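Local coordinates for 3-methylaspartate ammonia-lyase (Citrobacter amalonaticus, PDB 1KKO) that catalyses the reversible anti elimination of ammonia from L-threo-3-methylaspartate to give mesaconate, using magnesium, and works as a homodimer, at the interface of chains A and B. Coordinates in Å, arbitrary orientation; residue numbers count along the deposited sequence, not the author numbering. Chains: chain A/B, 3-methylaspartate ammonia-lyase.

Contact 1: the interface of chains A and B. Residues chain A 12-14, 363-365, 387-390, 393, 397; chain B 187, 387, 391-393, 396-397.
Where the two subunits of this enolase-superfamily homodimer meet, the start of chain B's helix 392-409 presses against the end of strand 3-13 and the loops around A:Ser14 and A:Gly388, and touches its own symmetry mate. Direct polar bonds come from three side chains of chain B. OE1 of B:Glu393 receives the backbone N-H of A:Gly390 at 2.8 Å on its syn lone pair. The extended B:Lys187 brings its NZ to the carbonyl O of A:Ser13 at 3.2 Å, in the carbonyl plane. The same ammonium is positioned by a salt bridge to OD1 of B:Asp392, 2.9 Å away and met from above the carboxylate plane. B:Asn396 has CG anti to its backbone N (chi1 -180°), which places the amide between A:Ser14, A:Thr364 and A:Glu365. Its ND2 donates to the A:Ser14 hydroxyl OG at 2.7 Å, tilted 22° from the amide plane. OD1 stands 3.1 Å from A:Glu365 OE1; as modelled both atoms are acceptors, an unfavourable contact unless the glutamate carries a proton or the amide is turned over.

Waters extend these links. Water 3 joins NZ, A:Ser13 O and B:Asp392 O, bracing the lysine tip. Water 2 connects OE1 of B:Glu393 to the carbonyl of A:Pro387, and water 1 repeats this link between A:Glu393 and B:Pro387.

Apolar and stacked contacts complete the patch. B:Lys187 slides past A:Tyr12, its CB over the centre of one ring face. The A:Thr364 and B:Asn396 side chains cross at about a right angle, and B:Ile397 CG1 lies 4.1 Å from A:Glu365 CB. At the two-fold axis A:Glu393 and B:Glu393 also cross at about a right angle; both chains are bent at chi2, which brings the carboxylates over each other, their planes 14° apart. The repulsion expected between like charges is probably eased by the N-H and the waters. The backbones set the glutamate CB atoms, A:Glu393 CB and B:Glu393 CB, 3.5 Å apart.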
ATOM      1  N   TYR A  12      -2.575   7.376   9.742  1.00 10.73           N
ATOM      2  CA  TYR A  12      -3.332   6.146   9.629  1.00 10.58           C
ATOM      3  C   TYR A  12      -2.416   5.023   9.185  1.00 10.67           C
ATOM      4  O   TYR A  12      -1.594   5.201   8.291  1.00 11.36           O
ATOM      5  CB  TYR A  12      -4.477   6.305   8.617  1.00 11.19           C
ATOM      6  CG  TYR A  12      -5.614   7.176   9.118  1.00 11.72           C
ATOM      7  CD1 TYR A  12      -6.434   6.746  10.133  1.00 12.57           C
ATOM      8  CD2 TYR A  12      -5.847   8.423   8.578  1.00 13.09           C
ATOM      9  CE1 TYR A  12      -7.460   7.528  10.591  1.00 13.46           C
ATOM     10  CE2 TYR A  12      -6.879   9.216   9.030  1.00 13.26           C
ATOM     11  CZ  TYR A  12      -7.675   8.758  10.037  1.00 13.46           C
ATOM     12  OH  TYR A  12      -8.705   9.539  10.497  1.00 15.48           O
ATOM     13  N   SER A  13      -2.548   3.872   9.837  1.00 10.11           N
ATOM     14  CA  SER A  13      -1.866   2.660   9.408  1.00 10.17           C
ATOM     15  C   SER A  13      -2.720   1.972   8.335  1.00  9.93           C
ATOM     16  O   SER A  13      -3.798   2.453   7.974  1.00 10.90           O
ATOM     17  CB  SER A  13      -1.578   1.747  10.583  1.00 10.80           C
ATOM     18  OG  SER A  13      -2.762   1.372  11.241  1.00 12.53           O
ATOM     19  N   SER A  14      -2.253   0.845   7.819  1.00  9.45           N
ATOM     20  CA  SER A  14      -2.866   0.258   6.635  1.00  9.81           C
ATOM     21  C   SER A  14      -3.976  -0.744   6.886  1.00  9.98           C
ATOM     22  O   SER A  14      -4.386  -1.440   5.969  1.00 10.29           O
ATOM     23  CB  SER A  14      -1.802  -0.355   5.740  1.00  9.98           C
ATOM     24  OG  SER A  14      -1.065   0.654   5.064  1.00 11.60           O
ATOM     25  N   GLU A 363       0.234  -2.286   9.883  1.00  9.46           N
ATOM     26  CA  GLU A 363       1.390  -1.425  10.048  1.00  9.38           C
ATOM     27  C   GLU A 363       1.499  -0.495   8.835  1.00  9.01           C
ATOM     28  O   GLU A 363       0.469  -0.143   8.263  1.00  9.60           O
ATOM     29  CB  GLU A 363       2.654  -2.194  10.446  1.00  9.61           C
ATOM     30  CG  GLU A 363       3.147  -3.277   9.517  1.00 10.32           C
ATOM     31  CD  GLU A 363       4.332  -3.996  10.150  1.00 10.42           C
ATOM     32  OE1 GLU A 363       4.217  -5.194  10.500  1.00 10.85           O
ATOM     33  OE2 GLU A 363       5.380  -3.349  10.301  1.00 10.88           O
ATOM     34  N   THR A 364       2.700  -0.043   8.477  1.00  9.02           N
ATOM     35  CA  THR A 364       2.824   1.024   7.481  1.00  9.47           C
ATOM     36  C   THR A 364       3.837   0.717   6.403  1.00  8.87           C
ATOM     37  O   THR A 364       4.561  -0.259   6.450  1.00  9.09           O
ATOM     38  CB  THR A 364       3.230   2.362   8.117  1.00  9.70           C
ATOM     39  OG1 THR A 364       4.620   2.311   8.496  1.00  9.70           O
ATOM     40  CG2 THR A 364       2.444   2.662   9.372  1.00 10.48           C
ATOM     41  N   GLU A 365       3.888   1.599   5.414  1.00  9.47           N
ATOM     42  CA  GLU A 365       4.853   1.470   4.343  1.00  9.64           C
ATOM     43  C   GLU A 365       6.271   1.625   4.876  1.00  9.33           C
ATOM     44  O   GLU A 365       7.185   0.943   4.424  1.00 10.15           O
ATOM     45  CB  GLU A 365       4.537   2.436   3.192  1.00 10.31           C
ATOM     46  CG  GLU A 365       5.164   3.828   3.213  1.00 11.13           C
ATOM     47  CD  GLU A 365       4.620   4.801   4.245  1.00 11.33           C
ATOM     48  OE1 GLU A 365       3.954   4.391   5.218  1.00 11.81           O
ATOM     49  OE2 GLU A 365       4.901   6.007   4.081  1.00 11.82           O
ATOM     50  N   PRO A 387       2.285  -3.743   4.507  1.00  9.40           N
ATOM     51  CA  PRO A 387       1.065  -3.944   5.271  1.00  9.58           C
ATOM     52  C   PRO A 387      -0.128  -4.046   4.330  1.00  9.74           C
ATOM     53  O   PRO A 387       0.042  -4.233   3.128  1.00 10.25           O
ATOM     54  CB  PRO A 387       0.996  -2.647   6.066  1.00 10.19           C
ATOM     55  CG  PRO A 387       1.461  -1.640   5.085  1.00  9.81           C
ATOM     56  CD  PRO A 387       2.531  -2.318   4.274  1.00  9.87           C
ATOM     57  N   GLY A 388      -1.327  -3.943   4.893  1.00  9.86           N
ATOM     58  CA  GLY A 388      -2.549  -3.932   4.114  1.00 10.33           C
ATOM     59  C   GLY A 388      -3.154  -5.281   3.832  1.00 10.28           C
ATOM     60  O   GLY A 388      -2.503  -6.315   3.934  1.00 10.67           O
HETATM   61  N   MSE A 389      -4.425  -5.237   3.458  1.00 10.70           N
HETATM   62  CA  MSE A 389      -5.170  -6.420   3.054  1.00 11.50           C
HETATM   63  C   MSE A 389      -5.411  -6.462   1.554  1.00 11.71           C
HETATM   64  O   MSE A 389      -6.010  -7.407   1.060  1.00 12.53           O
HETATM   65  CB  MSE A 389      -6.479  -6.539   3.832  1.00 12.38           C
HETATM   66  CG  MSE A 389      -6.255  -7.046   5.253  1.00 14.26           C
HETATM   67 SE   MSE A 389      -5.444  -8.825   5.273  1.00 24.80          SE
HETATM   68  CE  MSE A 389      -6.082  -9.490   6.913  1.00 21.40           C
ATOM     69  N   GLY A 390      -4.924  -5.476   0.809  1.00 11.58           N
ATOM     70  CA  GLY A 390      -5.091  -5.491  -0.631  1.00 11.88           C
ATOM     71  C   GLY A 390      -4.109  -6.382  -1.357  1.00 11.26           C
ATOM     72  O   GLY A 390      -4.320  -6.709  -2.528  1.00 12.02           O
ATOM     73  N   GLU A 393      -0.444  -3.784  -2.837  1.00  9.90           N
ATOM     74  CA  GLU A 393       0.307  -2.678  -2.277  1.00  9.89           C
ATOM     75  C   GLU A 393       1.462  -3.179  -1.423  1.00  9.88           C
ATOM     76  O   GLU A 393       2.578  -2.691  -1.536  1.00 10.01           O
ATOM     77  CB  GLU A 393      -0.614  -1.777  -1.469  1.00 10.29           C
ATOM     78  CG  GLU A 393      -1.732  -1.131  -2.282  1.00 10.52           C
ATOM     79  CD  GLU A 393      -3.050  -1.891  -2.281  1.00 10.71           C
ATOM     80  OE1 GLU A 393      -4.103  -1.216  -2.227  1.00 10.98           O
ATOM     81  OE2 GLU A 393      -3.054  -3.135  -2.373  1.00 11.05           O
ATOM     82  N   ILE A 397       5.490  -2.665  -1.962  1.00  9.79           N
ATOM     83  CA  ILE A 397       6.357  -2.118  -0.921  1.00 10.11           C
ATOM     84  C   ILE A 397       7.516  -3.058  -0.561  1.00 10.30           C
ATOM     85  O   ILE A 397       8.672  -2.649  -0.536  1.00 10.64           O
ATOM     86  CB  ILE A 397       5.494  -1.783   0.324  1.00  9.87           C
ATOM     87  CG1 ILE A 397       4.627  -0.542   0.047  1.00 10.24           C
ATOM     88  CG2 ILE A 397       6.360  -1.597   1.578  1.00 10.64           C
ATOM     89  CD1 ILE A 397       3.428  -0.441   0.923  1.00 10.92           C
TER
ATOM     90  N   LYS B 187     -11.986   6.393   8.371  1.00 10.79           N
ATOM     91  CA  LYS B 187     -10.725   7.109   8.255  1.00 11.05           C
ATOM     92  C   LYS B 187     -10.902   8.565   7.827  1.00 10.86           C
ATOM     93  O   LYS B 187      -9.947   9.209   7.420  1.00 11.36           O
ATOM     94  CB  LYS B 187      -9.767   6.322   7.371  1.00 10.94           C
ATOM     95  CG  LYS B 187      -9.355   5.021   8.059  1.00 11.30           C
ATOM     96  CD  LYS B 187      -8.370   4.196   7.274  1.00 11.18           C
ATOM     97  CE  LYS B 187      -7.800   3.075   8.150  1.00 10.94           C
ATOM     98  NZ  LYS B 187      -6.967   2.103   7.390  1.00 11.26           N
ATOM     99  N   PRO B 387      -1.189   4.350  -4.377  1.00  9.56           N
ATOM    100  CA  PRO B 387      -1.787   3.492  -5.398  1.00  9.87           C
ATOM    101  C   PRO B 387      -2.662   2.414  -4.759  1.00 10.02           C
ATOM    102  O   PRO B 387      -2.982   2.509  -3.577  1.00 10.41           O
ATOM    103  CB  PRO B 387      -0.563   2.859  -6.020  1.00 10.62           C
ATOM    104  CG  PRO B 387       0.316   2.641  -4.839  1.00 10.94           C
ATOM    105  CD  PRO B 387       0.106   3.820  -3.925  1.00  9.96           C
ATOM    106  N   PHE B 391      -7.359   0.748  -0.772  1.00 10.66           N
ATOM    107  CA  PHE B 391      -7.622   2.039  -0.145  1.00 10.40           C
ATOM    108  C   PHE B 391      -6.759   2.325   1.099  1.00  9.80           C
ATOM    109  O   PHE B 391      -6.097   3.372   1.188  1.00 10.08           O
ATOM    110  CB  PHE B 391      -9.124   2.277   0.164  1.00  9.97           C
ATOM    111  CG  PHE B 391      -9.328   3.390   1.150  1.00 10.89           C
ATOM    112  CD1 PHE B 391      -9.602   3.103   2.465  1.00 11.73           C
ATOM    113  CD2 PHE B 391      -9.130   4.715   0.789  1.00 11.41           C
ATOM    114  CE1 PHE B 391      -9.694   4.095   3.395  1.00 13.45           C
ATOM    115  CE2 PHE B 391      -9.239   5.712   1.739  1.00 12.64           C
ATOM    116  CZ  PHE B 391      -9.528   5.374   3.036  1.00 13.45           C
ATOM    117  N   ASP B 392      -6.748   1.400   2.057  1.00  9.35           N
ATOM    118  CA  ASP B 392      -6.054   1.650   3.309  1.00  9.18           C
ATOM    119  C   ASP B 392      -4.598   1.987   3.070  1.00  8.92           C
ATOM    120  O   ASP B 392      -4.041   2.895   3.690  1.00  9.57           O
ATOM    121  CB  ASP B 392      -6.154   0.434   4.214  1.00  9.40           C
ATOM    122  CG  ASP B 392      -7.552   0.064   4.507  1.00 10.82           C
ATOM    123  OD1 ASP B 392      -8.252   0.885   5.141  1.00 10.85           O
ATOM    124  OD2 ASP B 392      -8.011  -1.030   4.112  1.00 11.98           O
ATOM    125  N   GLU B 393      -3.964   1.188   2.227  1.00  9.03           N
ATOM    126  CA  GLU B 393      -2.545   1.329   1.971  1.00  9.14           C
ATOM    127  C   GLU B 393      -2.245   2.667   1.313  1.00  9.16           C
ATOM    128  O   GLU B 393      -1.317   3.367   1.698  1.00  9.85           O
ATOM    129  CB  GLU B 393      -2.070   0.187   1.090  1.00  9.41           C
ATOM    130  CG  GLU B 393      -2.253  -1.185   1.718  1.00  9.98           C
ATOM    131  CD  GLU B 393      -3.524  -1.914   1.330  1.00 10.37           C
ATOM    132  OE1 GLU B 393      -3.456  -3.147   1.123  1.00 10.89           O
ATOM    133  OE2 GLU B 393      -4.592  -1.267   1.276  1.00 10.84           O
ATOM    134  N   ASN B 396      -2.541   5.485   3.870  1.00  9.10           N
ATOM    135  CA  ASN B 396      -1.344   5.485   4.694  1.00  9.08           C
ATOM    136  C   ASN B 396      -0.186   6.192   3.961  1.00  9.05           C
ATOM    137  O   ASN B 396       0.491   7.059   4.524  1.00 10.29           O
ATOM    138  CB  ASN B 396      -1.032   4.025   5.017  1.00  9.72           C
ATOM    139  CG  ASN B 396       0.175   3.818   5.877  1.00 11.35           C
ATOM    140  OD1 ASN B 396       1.033   4.703   6.079  1.00 14.81           O
ATOM    141  ND2 ASN B 396       0.253   2.601   6.394  1.00 11.75           N
ATOM    142  N   ILE B 397       0.019   5.841   2.700  1.00  9.00           N
ATOM    143  CA  ILE B 397       1.092   6.415   1.923  1.00  8.94           C
ATOM    144  C   ILE B 397       0.923   7.907   1.702  1.00  9.06           C
ATOM    145  O   ILE B 397       1.844   8.690   1.946  1.00 10.07           O
ATOM    146  CB  ILE B 397       1.203   5.661   0.583  1.00  9.00           C
ATOM    147  CG1 ILE B 397       1.780   4.262   0.801  1.00  9.86           C
ATOM    148  CG2 ILE B 397       2.041   6.428  -0.434  1.00  9.84           C
ATOM    149  CD1 ILE B 397       1.485   3.292  -0.290  1.00 10.51           C
TER
HETATM  150  O   HOH W   1      -4.614   1.410  -1.545  1.00 10.02           O
HETATM  151  O   HOH W   2      -1.314  -4.854   0.737  1.00 10.10           O
HETATM  152  O   HOH W   3      -5.092   3.821   6.038  1.00 10.52           O

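Contact 2: the interface of chains A and B. Residues chain A 5, 7, 9, 56, 58, 64; chain B 403-404, 407-408, 411.
A:Gln56 leaves strand 47-59 with CG anti to its carbonyl carbon (chi1 -65°) and is extended beyond CG, which carries its amide out to the helix 392-409 of chain B. B:Leu408 starts from that helix in the same sense, CG anti to the carbonyl carbon (chi1 -71°), so the two side chains meet tip to tip. The patch is a sheet surface packed against the last turns of a helix, part of the homodimer interface.

A direct polar link is made by the amide nitrogen. NE2 of A:Gln56 donates to the backbone carbonyl O of B:Arg404 at 3.1 Å. The bond is nearly straight at the hydrogen (164°) and the acceptor lies close to the amide plane, but the donor stands above the carbonyl plane rather than on a lone pair. The rest of the amide lies against carbon: CD is 3.6 Å from B:Arg404 CB, and OE1 comes up to CD1 of B:Leu408. The arginine crosses the glutamine at about a right angle, its aliphatic stem flanking the amide, which probably helps to hold its rotation.

Around this bond the contact is apolar. B:Leu408 loses the most surface to the partner in this patch; its CD2 branch lies 3.8 Å from CD1 of A:Ile58, the two chains sliding past each other, and also meets A:Leu7 CD1 and the tip of A:Val64. A:Thr9 turns its methyl, not its hydroxyl, to the small B:Ala407, with CG2 3.6 Å from CB, while OG1 faces the stem of B:Arg404.

At the far end A:Gln5 and B:Thr411 slide past each other. Their direct oxygen pair is modelled too close to be meaningful, but water 4 bridges them: it lies 2.8 Å from A:Gln5 OE1 and 2.6 Å from the hydroxyl OG1 of B:Thr411.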
ATOM      1  N   GLN A   5      16.531  17.524  15.606  1.00 15.53           N
ATOM      2  CA  GLN A   5      15.131  17.717  15.940  1.00 15.32           C
ATOM      3  C   GLN A   5      14.383  16.415  15.769  1.00 14.19           C
ATOM      4  O   GLN A   5      14.665  15.672  14.836  1.00 14.14           O
ATOM      5  CB  GLN A   5      14.504  18.771  15.024  1.00 16.39           C
ATOM      6  CG  GLN A   5      13.108  19.162  15.446  1.00 18.93           C
ATOM      7  CD  GLN A   5      12.630  20.487  14.885  1.00 21.98           C
ATOM      8  OE1 GLN A   5      13.304  21.108  14.055  1.00 23.66           O
ATOM      9  NE2 GLN A   5      11.458  20.923  15.345  1.00 24.40           N
ATOM     10  N   LEU A   7      10.408  14.833  15.485  1.00 12.41           N
ATOM     11  CA  LEU A   7       9.018  15.196  15.211  1.00 12.96           C
ATOM     12  C   LEU A   7       8.154  13.961  15.243  1.00 12.31           C
ATOM     13  O   LEU A   7       8.569  12.905  14.776  1.00 12.34           O
ATOM     14  CB  LEU A   7       8.872  15.825  13.822  1.00 13.45           C
ATOM     15  CG  LEU A   7       9.645  17.108  13.560  1.00 15.48           C
ATOM     16  CD1 LEU A   7       9.179  17.683  12.240  1.00 17.74           C
ATOM     17  CD2 LEU A   7       9.431  18.105  14.638  1.00 19.50           C
ATOM     18  N   THR A   9       4.195  12.717  14.265  1.00 11.52           N
ATOM     19  CA  THR A   9       2.979  13.078  13.549  1.00 12.58           C
ATOM     20  C   THR A   9       2.014  11.909  13.483  1.00 11.76           C
ATOM     21  O   THR A   9       2.372  10.778  13.124  1.00 11.60           O
ATOM     22  CB  THR A   9       3.299  13.598  12.141  1.00 13.79           C
ATOM     23  OG1 THR A   9       3.997  12.628  11.398  1.00 16.88           O
ATOM     24  CG2 THR A   9       4.298  14.686  12.184  1.00 14.67           C
ATOM     25  N   GLN A  56      10.130  11.347  12.880  1.00 10.44           N
ATOM     26  CA  GLN A  56      11.104  11.901  11.960  1.00 10.53           C
ATOM     27  C   GLN A  56      12.224  12.496  12.790  1.00 11.05           C
ATOM     28  O   GLN A  56      11.974  13.261  13.723  1.00 11.45           O
ATOM     29  CB  GLN A  56      10.470  12.979  11.084  1.00 10.58           C
ATOM     30  CG  GLN A  56       9.408  12.429  10.154  1.00 10.71           C
ATOM     31  CD  GLN A  56       8.836  13.496   9.256  1.00 10.66           C
ATOM     32  OE1 GLN A  56       9.187  13.557   8.078  1.00 11.56           O
ATOM     33  NE2 GLN A  56       7.989  14.356   9.808  1.00 10.68           N
ATOM     34  N   ILE A  58      15.499  14.727  12.308  1.00 11.83           N
ATOM     35  CA  ILE A  58      16.313  15.579  11.453  1.00 12.80           C
ATOM     36  C   ILE A  58      17.698  15.565  12.056  1.00 13.07           C
ATOM     37  O   ILE A  58      17.867  15.930  13.224  1.00 12.98           O
ATOM     38  CB  ILE A  58      15.775  17.013  11.418  1.00 13.15           C
ATOM     39  CG1 ILE A  58      14.325  17.043  10.937  1.00 14.47           C
ATOM     40  CG2 ILE A  58      16.627  17.873  10.518  1.00 13.99           C
ATOM     41  CD1 ILE A  58      13.713  18.413  11.029  1.00 15.91           C
ATOM     42  N   VAL A  64      16.773  13.285   7.028  1.00 12.27           N
ATOM     43  CA  VAL A  64      15.610  13.035   7.843  1.00 12.03           C
ATOM     44  C   VAL A  64      15.373  11.548   7.918  1.00 11.83           C
ATOM     45  O   VAL A  64      14.987  10.919   6.939  1.00 12.43           O
ATOM     46  CB  VAL A  64      14.352  13.717   7.282  1.00 12.31           C
ATOM     47  CG1 VAL A  64      13.177  13.481   8.214  1.00 13.48           C
ATOM     48  CG2 VAL A  64      14.605  15.197   7.100  1.00 12.81           C
TER
ATOM     49  N   ASN B 403       1.292  14.728   5.924  1.00 10.06           N
ATOM     50  CA  ASN B 403       1.407  15.287   7.259  1.00 10.56           C
ATOM     51  C   ASN B 403       2.844  15.312   7.780  1.00  9.97           C
ATOM     52  O   ASN B 403       3.218  16.257   8.475  1.00 10.44           O
ATOM     53  CB  ASN B 403       0.430  14.613   8.199  1.00 10.77           C
ATOM     54  CG  ASN B 403      -1.012  14.915   7.816  1.00 12.26           C
ATOM     55  OD1 ASN B 403      -1.357  16.060   7.512  1.00 14.26           O
ATOM     56  ND2 ASN B 403      -1.855  13.891   7.824  1.00 13.76           N
ATOM     57  N   ARG B 404       3.642  14.305   7.443  1.00  9.63           N
ATOM     58  CA  ARG B 404       5.063  14.351   7.799  1.00  9.75           C
ATOM     59  C   ARG B 404       5.717  15.563   7.175  1.00  9.98           C
ATOM     60  O   ARG B 404       6.524  16.237   7.799  1.00 10.41           O
ATOM     61  CB  ARG B 404       5.801  13.106   7.299  1.00 10.08           C
ATOM     62  CG  ARG B 404       5.673  11.882   8.172  1.00  9.93           C
ATOM     63  CD  ARG B 404       6.640  10.787   7.763  1.00  9.91           C
ATOM     64  NE  ARG B 404       6.364  10.227   6.444  1.00 10.02           N
ATOM     65  CZ  ARG B 404       5.534   9.227   6.205  1.00  9.20           C
ATOM     66  NH1 ARG B 404       4.830   8.690   7.192  1.00  9.55           N
ATOM     67  NH2 ARG B 404       5.391   8.773   4.970  1.00  9.95           N
ATOM     68  N   ALA B 407       4.823  18.887   8.689  1.00 11.48           N
ATOM     69  CA  ALA B 407       5.553  19.053   9.942  1.00 12.31           C
ATOM     70  C   ALA B 407       6.995  19.497   9.691  1.00 12.41           C
ATOM     71  O   ALA B 407       7.513  20.362  10.402  1.00 13.45           O
ATOM     72  CB  ALA B 407       5.515  17.775  10.739  1.00 12.78           C
ATOM     73  N   LEU B 408       7.656  18.919   8.701  1.00 12.57           N
ATOM     74  CA  LEU B 408       9.023  19.302   8.392  1.00 13.38           C
ATOM     75  C   LEU B 408       9.065  20.743   7.916  1.00 13.77           C
ATOM     76  O   LEU B 408       9.960  21.513   8.280  1.00 14.94           O
ATOM     77  CB  LEU B 408       9.616  18.407   7.312  1.00 13.23           C
ATOM     78  CG  LEU B 408       9.931  16.966   7.721  1.00 13.38           C
ATOM     79  CD1 LEU B 408      10.385  16.157   6.537  1.00 14.13           C
ATOM     80  CD2 LEU B 408      10.981  16.905   8.823  1.00 14.14           C
ATOM     81  N   THR B 411       9.181  23.411  10.552  1.00 21.27           N
ATOM     82  CA  THR B 411      10.381  23.552  11.381  1.00 22.43           C
ATOM     83  C   THR B 411      11.156  24.802  11.000  1.00 23.15           C
ATOM     84  O   THR B 411      12.001  25.266  11.769  1.00 24.32           O
ATOM     85  CB  THR B 411      11.302  22.311  11.266  1.00 22.64           C
ATOM     86  OG1 THR B 411      12.333  22.372  12.261  1.00 26.72           O
ATOM     87  CG2 THR B 411      12.041  22.269   9.969  1.00 21.32           C
TER
HETATM   88  O   HOH W   4      12.601  23.825  14.399  1.00 39.23           O

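Centred about 20 Å apart, contact 1 and contact 2 are joined by the same two elements: strand 3-13 of chain A and helix 392-409 of chain B. The helix begins in contact 1, beside the two-fold axis, and its last turns lie in contact 2 on the strands of the partner's N-terminal region. Each contact has a twin with the chains exchanged, so the C-terminal helices grip the dimer reciprocally. In contact 1, A:Glu363 to A:Glu365 follow closely on the substrate-binding A:Thr360 and A:Cys361, so dimerisation may help to steady that segment, whereas contact 2 probably serves assembly.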